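Local structure of transcriptional activator of comK gene (Bacillus halodurans, 2HQB) at residues 223-237 / 253-266. The protein probably binds a small ligand as a membrane lipoprotein of the BMP family and is thought to activate transcription of the comK gene. Residues are numbered along the deposited sequence; the frame is centred on the assembly and turned at random.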
ATOM      1  N   LEU A 223      11.562  12.851  -0.349  1.00 51.65           N
ATOM      2  CA  LEU A 223      11.171  13.735   0.740  1.00 54.70           C
ATOM      3  C   LEU A 223      10.602  12.884   1.846  1.00 57.25           C
ATOM      4  O   LEU A 223      10.941  13.037   3.022  1.00 54.17           O
ATOM      5  CB  LEU A 223      10.092  14.693   0.247  1.00 60.88           C
ATOM      6  CG  LEU A 223      10.481  15.380  -1.066  1.00 63.48           C
ATOM      7  CD1 LEU A 223       9.340  16.248  -1.572  1.00 59.69           C
ATOM      8  CD2 LEU A 223      11.743  16.203  -0.833  1.00 64.44           C
ATOM      9  N   THR A 224       9.713  11.986   1.433  1.00 59.84           N
ATOM     10  CA  THR A 224       9.057  11.035   2.327  1.00 59.17           C
ATOM     11  C   THR A 224       8.332   9.979   1.501  1.00 55.68           C
ATOM     12  O   THR A 224       8.290  10.053   0.272  1.00 54.91           O
ATOM     13  CB  THR A 224       8.085  11.771   3.286  1.00 58.41           C
ATOM     14  OG1 THR A 224       8.864  12.308   4.350  1.00 77.16           O
ATOM     15  CG2 THR A 224       7.017  10.855   3.892  1.00 51.13           C
ATOM     16  N   SER A 225       7.765   8.996   2.185  1.00 51.58           N
ATOM     17  CA  SER A 225       7.063   7.926   1.524  1.00 45.04           C
ATOM     18  C   SER A 225       5.751   7.630   2.238  1.00 44.78           C
ATOM     19  O   SER A 225       5.689   7.679   3.469  1.00 46.23           O
ATOM     20  CB  SER A 225       7.972   6.695   1.519  1.00 41.07           C
ATOM     21  OG  SER A 225       9.318   7.096   1.735  1.00 53.08           O
ATOM     22  N   THR A 226       4.701   7.358   1.462  1.00 40.68           N
ATOM     23  CA  THR A 226       3.405   6.991   2.025  1.00 42.68           C
ATOM     24  C   THR A 226       3.457   5.448   2.183  1.00 44.63           C
ATOM     25  O   THR A 226       3.126   4.696   1.291  1.00 47.92           O
ATOM     26  CB  THR A 226       2.198   7.488   1.105  1.00 47.33           C
ATOM     27  OG1 THR A 226       2.292   6.959  -0.225  1.00 49.08           O
ATOM     28  CG2 THR A 226       2.215   9.006   1.005  1.00 45.08           C
ATOM     29  N   VAL A 227       3.889   4.993   3.348  1.00 47.01           N
ATOM     30  CA  VAL A 227       4.069   3.573   3.616  1.00 48.18           C
ATOM     31  C   VAL A 227       2.872   2.747   4.108  1.00 48.33           C
ATOM     32  O   VAL A 227       2.124   3.180   4.981  1.00 44.71           O
ATOM     33  CB  VAL A 227       5.204   3.414   4.633  1.00 48.39           C
ATOM     34  CG1 VAL A 227       5.604   1.962   4.772  1.00 49.60           C
ATOM     35  CG2 VAL A 227       6.369   4.271   4.209  1.00 42.65           C
ATOM     36  N   GLN A 228       2.708   1.554   3.528  1.00 45.72           N
ATOM     37  CA  GLN A 228       1.655   0.630   3.928  1.00 44.12           C
ATOM     38  C   GLN A 228       2.383  -0.639   4.374  1.00 49.21           C
ATOM     39  O   GLN A 228       3.055  -1.284   3.576  1.00 48.95           O
ATOM     40  CB  GLN A 228       0.710   0.352   2.763  1.00 39.43           C
ATOM     41  CG  GLN A 228      -0.009   1.614   2.306  1.00 49.17           C
ATOM     42  CD  GLN A 228      -1.112   1.347   1.303  1.00 51.70           C
ATOM     43  OE1 GLN A 228      -0.962   0.517   0.419  1.00 54.88           O
ATOM     44  NE2 GLN A 228      -2.224   2.061   1.430  1.00 48.78           N
ATOM     45  N   HIS A 229       2.258  -0.998   5.651  1.00 49.06           N
ATOM     46  CA  HIS A 229       2.985  -2.154   6.162  1.00 48.67           C
ATOM     47  C   HIS A 229       2.311  -3.477   6.009  1.00 51.26           C
ATOM     48  O   HIS A 229       1.743  -4.008   6.967  1.00 55.65           O
ATOM     49  CB  HIS A 229       3.344  -1.936   7.626  1.00 52.28           C
ATOM     50  CG  HIS A 229       4.039  -0.634   7.875  1.00 55.84           C
ATOM     51  ND1 HIS A 229       5.398  -0.469   7.705  1.00 63.05           N
ATOM     52  CD2 HIS A 229       3.554   0.583   8.214  1.00 52.73           C
ATOM     53  CE1 HIS A 229       5.720   0.792   7.933  1.00 53.44           C
ATOM     54  NE2 HIS A 229       4.620   1.451   8.243  1.00 60.64           N
ATOM     55  N   VAL A 230       2.406  -4.017   4.799  1.00 49.67           N
ATOM     56  CA  VAL A 230       1.832  -5.309   4.456  1.00 47.00           C
ATOM     57  C   VAL A 230       2.420  -6.433   5.304  1.00 46.66           C
ATOM     58  O   VAL A 230       1.688  -7.304   5.781  1.00 44.21           O
ATOM     59  CB  VAL A 230       2.087  -5.639   2.976  1.00 44.12           C
ATOM     60  CG1 VAL A 230       1.488  -6.970   2.641  1.00 46.31           C
ATOM     61  CG2 VAL A 230       1.473  -4.558   2.082  1.00 41.84           C
ATOM     62  N   ASP A 231       3.739  -6.417   5.495  1.00 46.98           N
ATOM     63  CA  ASP A 231       4.381  -7.466   6.276  1.00 50.10           C
ATOM     64  C   ASP A 231       3.815  -7.446   7.681  1.00 52.28           C
ATOM     65  O   ASP A 231       3.514  -8.500   8.263  1.00 49.25           O
ATOM     66  CB  ASP A 231       5.911  -7.303   6.278  1.00 57.04           C
ATOM     67  CG  ASP A 231       6.371  -5.865   6.564  1.00 71.62           C
ATOM     68  OD1 ASP A 231       5.544  -4.921   6.607  1.00 67.92           O
ATOM     69  OD2 ASP A 231       7.597  -5.689   6.736  1.00 82.55           O
ATOM     70  N   ASP A 232       3.643  -6.239   8.207  1.00 51.21           N
ATOM     71  CA  ASP A 232       3.073  -6.070   9.534  1.00 54.77           C
ATOM     72  C   ASP A 232       1.624  -6.509   9.593  1.00 53.90           C
ATOM     73  O   ASP A 232       1.215  -7.227  10.502  1.00 56.80           O
ATOM     74  CB  ASP A 232       3.168  -4.626   9.955  1.00 53.51           C
ATOM     75  CG  ASP A 232       4.547  -4.256  10.290  1.00 57.40           C
ATOM     76  OD1 ASP A 232       5.420  -5.130  10.087  1.00 68.46           O
ATOM     77  OD2 ASP A 232       4.762  -3.120  10.747  1.00 60.91           O
ATOM     78  N   LEU A 233       0.838  -6.066   8.636  1.00 50.61           N
ATOM     79  CA  LEU A 233      -0.538  -6.473   8.633  1.00 54.27           C
ATOM     80  C   LEU A 233      -0.661  -8.008   8.584  1.00 55.90           C
ATOM     81  O   LEU A 233      -1.536  -8.577   9.242  1.00 56.80           O
ATOM     82  CB  LEU A 233      -1.269  -5.855   7.446  1.00 56.64           C
ATOM     83  CG  LEU A 233      -2.765  -5.973   7.668  1.00 57.75           C
ATOM     84  CD1 LEU A 233      -3.079  -5.204   8.930  1.00 56.83           C
ATOM     85  CD2 LEU A 233      -3.543  -5.429   6.484  1.00 58.54           C
ATOM     86  N   TYR A 234       0.197  -8.678   7.811  1.00 55.29           N
ATOM     87  CA  TYR A 234       0.121 -10.140   7.721  1.00 56.01           C
ATOM     88  C   TYR A 234       0.315 -10.745   9.080  1.00 57.66           C
ATOM     89  O   TYR A 234      -0.482 -11.540   9.520  1.00 61.04           O
ATOM     90  CB  TYR A 234       1.180 -10.733   6.788  1.00 52.29           C
ATOM     91  CG  TYR A 234       0.705 -10.937   5.375  1.00 54.51           C
ATOM     92  CD1 TYR A 234       0.526  -9.856   4.525  1.00 58.94           C
ATOM     93  CD2 TYR A 234       0.457 -12.209   4.875  1.00 43.34           C
ATOM     94  CE1 TYR A 234       0.120 -10.035   3.219  1.00 47.37           C
ATOM     95  CE2 TYR A 234       0.051 -12.392   3.566  1.00 36.73           C
ATOM     96  CZ  TYR A 234      -0.114 -11.294   2.745  1.00 43.09           C
ATOM     97  OH  TYR A 234      -0.528 -11.428   1.438  1.00 41.64           O
ATOM     98  N   VAL A 235       1.402 -10.377   9.736  1.00 60.79           N
ATOM     99  CA  VAL A 235       1.691 -10.881  11.056  1.00 56.94           C
ATOM    100  C   VAL A 235       0.499 -10.522  11.951  1.00 56.67           C
ATOM    101  O   VAL A 235      -0.101 -11.393  12.557  1.00 59.65           O
ATOM    102  CB  VAL A 235       3.032 -10.273  11.560  1.00 54.33           C
ATOM    103  CG1 VAL A 235       3.287 -10.636  13.004  1.00 48.49           C
ATOM    104  CG2 VAL A 235       4.175 -10.795  10.679  1.00 46.27           C
ATOM    105  N   LEU A 236       0.133  -9.251  12.000  1.00 52.55           N
ATOM    106  CA  LEU A 236      -0.987  -8.817  12.815  1.00 50.42           C
ATOM    107  C   LEU A 236      -2.216  -9.719  12.683  1.00 56.30           C
ATOM    108  O   LEU A 236      -2.742 -10.236  13.680  1.00 61.95           O
ATOM    109  CB  LEU A 236      -1.371  -7.380  12.451  1.00 44.52           C
ATOM    110  CG  LEU A 236      -2.669  -6.771  12.989  1.00 42.26           C
ATOM    111  CD1 LEU A 236      -2.691  -6.895  14.523  1.00 66.82           C
ATOM    112  CD2 LEU A 236      -2.755  -5.307  12.604  1.00 46.90           C
ATOM    113  N   VAL A 237      -2.670  -9.895  11.450  1.00 55.54           N
ATOM    114  CA  VAL A 237      -3.849 -10.699  11.150  1.00 50.81           C
ATOM    115  C   VAL A 237      -3.670 -12.179  11.487  1.00 54.86           C
ATOM    116  O   VAL A 237      -4.629 -12.857  11.789  1.00 58.23           O
ATOM    117  CB  VAL A 237      -4.230 -10.522   9.655  1.00 41.62           C
ATOM    118  CG1 VAL A 237      -5.282 -11.531   9.240  1.00 29.16           C
ATOM    119  CG2 VAL A 237      -4.720  -9.077   9.420  1.00 33.94           C
ATOM    120  N   TYR A 253      -7.745  -0.813   7.337  1.00 48.10           N
ATOM    121  CA  TYR A 253      -6.637  -0.342   8.169  1.00 46.68           C
ATOM    122  C   TYR A 253      -6.062   0.995   7.731  1.00 47.76           C
ATOM    123  O   TYR A 253      -5.992   1.283   6.537  1.00 47.86           O
ATOM    124  CB  TYR A 253      -5.560  -1.414   8.199  1.00 44.93           C
ATOM    125  CG  TYR A 253      -6.100  -2.747   8.656  1.00 37.08           C
ATOM    126  CD1 TYR A 253      -6.954  -3.495   7.851  1.00 46.93           C
ATOM    127  CD2 TYR A 253      -5.775  -3.248   9.895  1.00 40.31           C
ATOM    128  CE1 TYR A 253      -7.466  -4.712   8.286  1.00 48.14           C
ATOM    129  CE2 TYR A 253      -6.273  -4.455  10.334  1.00 47.63           C
ATOM    130  CZ  TYR A 253      -7.116  -5.184   9.534  1.00 48.12           C
ATOM    131  OH  TYR A 253      -7.612  -6.371  10.021  1.00 58.06           O
ATOM    132  N   ASP A 254      -5.644   1.810   8.697  1.00 47.00           N
ATOM    133  CA  ASP A 254      -5.130   3.151   8.391  1.00 50.98           C
ATOM    134  C   ASP A 254      -4.104   3.551   9.428  1.00 55.42           C
ATOM    135  O   ASP A 254      -3.574   2.691  10.130  1.00 58.84           O
ATOM    136  CB  ASP A 254      -6.287   4.151   8.419  1.00 54.93           C
ATOM    137  CG  ASP A 254      -6.009   5.404   7.635  1.00 56.45           C
ATOM    138  OD1 ASP A 254      -4.844   5.630   7.261  1.00 64.22           O
ATOM    139  OD2 ASP A 254      -6.970   6.172   7.406  1.00 56.48           O
ATOM    140  N   PHE A 255      -3.824   4.849   9.540  1.00 58.40           N
ATOM    141  CA  PHE A 255      -2.838   5.329  10.525  1.00 59.77           C
ATOM    142  C   PHE A 255      -3.149   4.930  11.961  1.00 63.49           C
ATOM    143  O   PHE A 255      -2.251   4.695  12.755  1.00 60.99           O
ATOM    144  CB  PHE A 255      -2.717   6.838  10.481  1.00 47.61           C
ATOM    145  CG  PHE A 255      -1.738   7.350   9.458  1.00 46.83           C
ATOM    146  CD1 PHE A 255      -2.178   7.799   8.215  1.00 40.59           C
ATOM    147  CD2 PHE A 255      -0.395   7.508   9.783  1.00 44.61           C
ATOM    148  CE1 PHE A 255      -1.300   8.413   7.323  1.00 29.40           C
ATOM    149  CE2 PHE A 255       0.485   8.121   8.889  1.00 48.24           C
ATOM    150  CZ  PHE A 255       0.030   8.578   7.661  1.00 34.50           C
ATOM    151  N   GLN A 256      -4.432   4.861  12.285  1.00 70.36           N
ATOM    152  CA  GLN A 256      -4.872   4.500  13.626  1.00 68.61           C
ATOM    153  C   GLN A 256      -4.574   3.035  13.968  1.00 69.68           C
ATOM    154  O   GLN A 256      -4.312   2.708  15.114  1.00 73.30           O
ATOM    155  CB  GLN A 256      -6.371   4.766  13.758  1.00 63.84           C
ATOM    156  CG  GLN A 256      -6.881   5.959  12.935  1.00 74.04           C
ATOM    157  CD  GLN A 256      -7.718   5.526  11.732  1.00 80.63           C
ATOM    158  OE1 GLN A 256      -8.544   4.623  11.843  1.00 87.19           O
ATOM    159  NE2 GLN A 256      -7.516   6.174  10.588  1.00 85.57           N
ATOM    160  N   ASP A 257      -4.598   2.149  12.978  1.00 67.61           N
ATOM    161  CA  ASP A 257      -4.342   0.738  13.237  1.00 60.55           C
ATOM    162  C   ASP A 257      -2.856   0.415  13.282  1.00 58.45           C
ATOM    163  O   ASP A 257      -2.482  -0.712  13.577  1.00 60.87           O
ATOM    164  CB  ASP A 257      -5.034  -0.132  12.191  1.00 62.65           C
ATOM    165  CG  ASP A 257      -6.479   0.302  11.919  1.00 78.68           C
ATOM    166  OD1 ASP A 257      -7.240  -0.499  11.330  1.00 84.12           O
ATOM    167  OD2 ASP A 257      -6.859   1.440  12.275  1.00 79.99           O
ATOM    168  N   GLY A 258      -2.009   1.401  12.987  1.00 59.48           N
ATOM    169  CA  GLY A 258      -0.555   1.199  13.030  1.00 61.59           C
ATOM    170  C   GLY A 258       0.172   0.519  11.866  1.00 64.26           C
ATOM    171  O   GLY A 258       1.360   0.187  11.961  1.00 63.07           O
ATOM    172  N   VAL A 259      -0.527   0.323  10.755  1.00 61.71           N
ATOM    173  CA  VAL A 259       0.075  -0.332   9.627  1.00 55.98           C
ATOM    174  C   VAL A 259       0.105   0.591   8.431  1.00 60.44           C
ATOM    175  O   VAL A 259       0.167   0.149   7.269  1.00 64.03           O
ATOM    176  CB  VAL A 259      -0.664  -1.624   9.310  1.00 46.29           C
ATOM    177  CG1 VAL A 259      -0.559  -2.548  10.471  1.00 43.69           C
ATOM    178  CG2 VAL A 259      -2.100  -1.336   9.001  1.00 42.89           C
ATOM    179  N   VAL A 260       0.041   1.884   8.729  1.00 55.71           N
ATOM    180  CA  VAL A 260       0.122   2.912   7.700  1.00 52.87           C
ATOM    181  C   VAL A 260       0.895   4.051   8.309  1.00 58.51           C
ATOM    182  O   VAL A 260       0.638   4.445   9.448  1.00 65.03           O
ATOM    183  CB  VAL A 260      -1.230   3.449   7.281  1.00 41.50           C
ATOM    184  CG1 VAL A 260      -1.041   4.688   6.441  1.00 43.03           C
ATOM    185  CG2 VAL A 260      -1.966   2.407   6.480  1.00 41.67           C
ATOM    186  N   SER A 261       1.838   4.590   7.551  1.00 57.76           N
ATOM    187  CA  SER A 261       2.652   5.676   8.062  1.00 55.24           C
ATOM    188  C   SER A 261       3.309   6.545   6.987  1.00 53.54           C
ATOM    189  O   SER A 261       2.931   6.514   5.810  1.00 54.40           O
ATOM    190  CB  SER A 261       3.735   5.069   8.937  1.00 53.48           C
ATOM    191  OG  SER A 261       4.483   4.137   8.181  1.00 49.46           O
ATOM    192  N   LEU A 262       4.288   7.334   7.422  1.00 50.22           N
ATOM    193  CA  LEU A 262       5.065   8.164   6.527  1.00 51.09           C
ATOM    194  C   LEU A 262       6.490   7.657   6.662  1.00 56.54           C
ATOM    195  O   LEU A 262       6.874   7.167   7.722  1.00 53.20           O
ATOM    196  CB  LEU A 262       5.014   9.638   6.926  1.00 50.21           C
ATOM    197  CG  LEU A 262       3.823  10.471   6.480  1.00 45.37           C
ATOM    198  CD1 LEU A 262       4.250  11.904   6.502  1.00 55.01           C
ATOM    199  CD2 LEU A 262       3.403  10.122   5.089  1.00 57.83           C
ATOM    200  N   GLY A 263       7.264   7.777   5.586  1.00 61.66           N
ATOM    201  CA  GLY A 263       8.636   7.314   5.603  1.00 64.29           C
ATOM    202  C   GLY A 263       9.606   8.314   6.199  1.00 68.32           C
ATOM    203  O   GLY A 263       9.267   9.491   6.367  1.00 68.10           O
ATOM    204  N   GLU A 264      10.820   7.857   6.498  1.00 68.74           N
ATOM    205  CA  GLU A 264      11.789   8.744   7.095  1.00 72.20           C
ATOM    206  C   GLU A 264      11.939   9.940   6.205  1.00 71.36           C
ATOM    207  O   GLU A 264      12.193   9.805   5.007  1.00 73.60           O
ATOM    208  CB  GLU A 264      13.135   8.047   7.305  1.00 80.50           C
ATOM    209  CG  GLU A 264      14.012   7.893   6.084  1.00 88.24           C
ATOM    210  CD  GLU A 264      15.402   7.371   6.447  1.00 93.97           C
ATOM    211  OE1 GLU A 264      15.495   6.287   7.073  1.00 98.22           O
ATOM    212  OE2 GLU A 264      16.401   8.046   6.105  1.00 90.82           O
ATOM    213  N   PHE A 265      11.756  11.116   6.795  1.00 69.64           N
ATOM    214  CA  PHE A 265      11.860  12.353   6.039  1.00 63.00           C
ATOM    215  C   PHE A 265      13.255  12.525   5.534  1.00 63.31           C
ATOM    216  O   PHE A 265      14.190  11.941   6.066  1.00 65.85           O
ATOM    217  CB  PHE A 265      11.496  13.557   6.900  1.00 54.66           C
ATOM    218  CG  PHE A 265      10.052  13.601   7.303  1.00 49.60           C
ATOM    219  CD1 PHE A 265       9.616  12.959   8.439  1.00 50.87           C
ATOM    220  CD2 PHE A 265       9.120  14.269   6.522  1.00 47.27           C
ATOM    221  CE1 PHE A 265       8.261  12.985   8.789  1.00 59.48           C
ATOM    222  CE2 PHE A 265       7.772  14.299   6.864  1.00 41.38           C
ATOM    223  CZ  PHE A 265       7.343  13.663   7.988  1.00 48.15           C
ATOM    224  N   SER A 266      13.385  13.311   4.480  1.00 64.17           N
ATOM    225  CA  SER A 266      14.680  13.603   3.921  1.00 64.71           C
ATOM    226  C   SER A 266      15.352  14.666   4.795  1.00 73.48           C
ATOM    227  O   SER A 266      14.679  15.462   5.470  1.00 74.60           O
ATOM    228  CB  SER A 266      14.531  14.157   2.523  1.00 55.04           C
ATOM    229  OG  SER A 266      15.787  14.538   2.015  1.00 48.05           O
TER
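With chi1 -52°, the His-229 ring swings beside its own backbone N, while Ser-261 tucks OG between its backbone N and carbonyl carbon (chi1 57°); NE2 of His-229 and OG of Ser-261 thus meet at the ring edge in a 2.7 Å hydrogen bond. Val-227 CG1 lies over one face of that imidazole. The backbones of strands 223-228 and 260-262 run antiparallel: Ser-261 N donates to Val-227 O at 2.9 Å, and the N of His-229, the N-cap residue of helix 230-240, donates to Val-259 O from above its carbonyl plane. At the start of 223-228, Leu-223 O accepts from Ser-266 N and Thr-224 OG1 on opposite faces of its plane. Thr-224 CG2 packs on Leu-262 CB at 3.8 Å; a glycine here takes away both groups, which would probably open a gap beside Leu-262 and leave Leu-223 O held by Ser-266 N alone of the two. Along helix 230-240, Leu-233 CD1 sits over the Tyr-253 ring in a CH-pi contact, 3.8 Å from its centroid, and also meets Val-259 CG1. Two connections, 228-230 and 253-260, pass side by side between the lobes, consistent with the hinge of a two-lobed periplasmic-binding-protein fold.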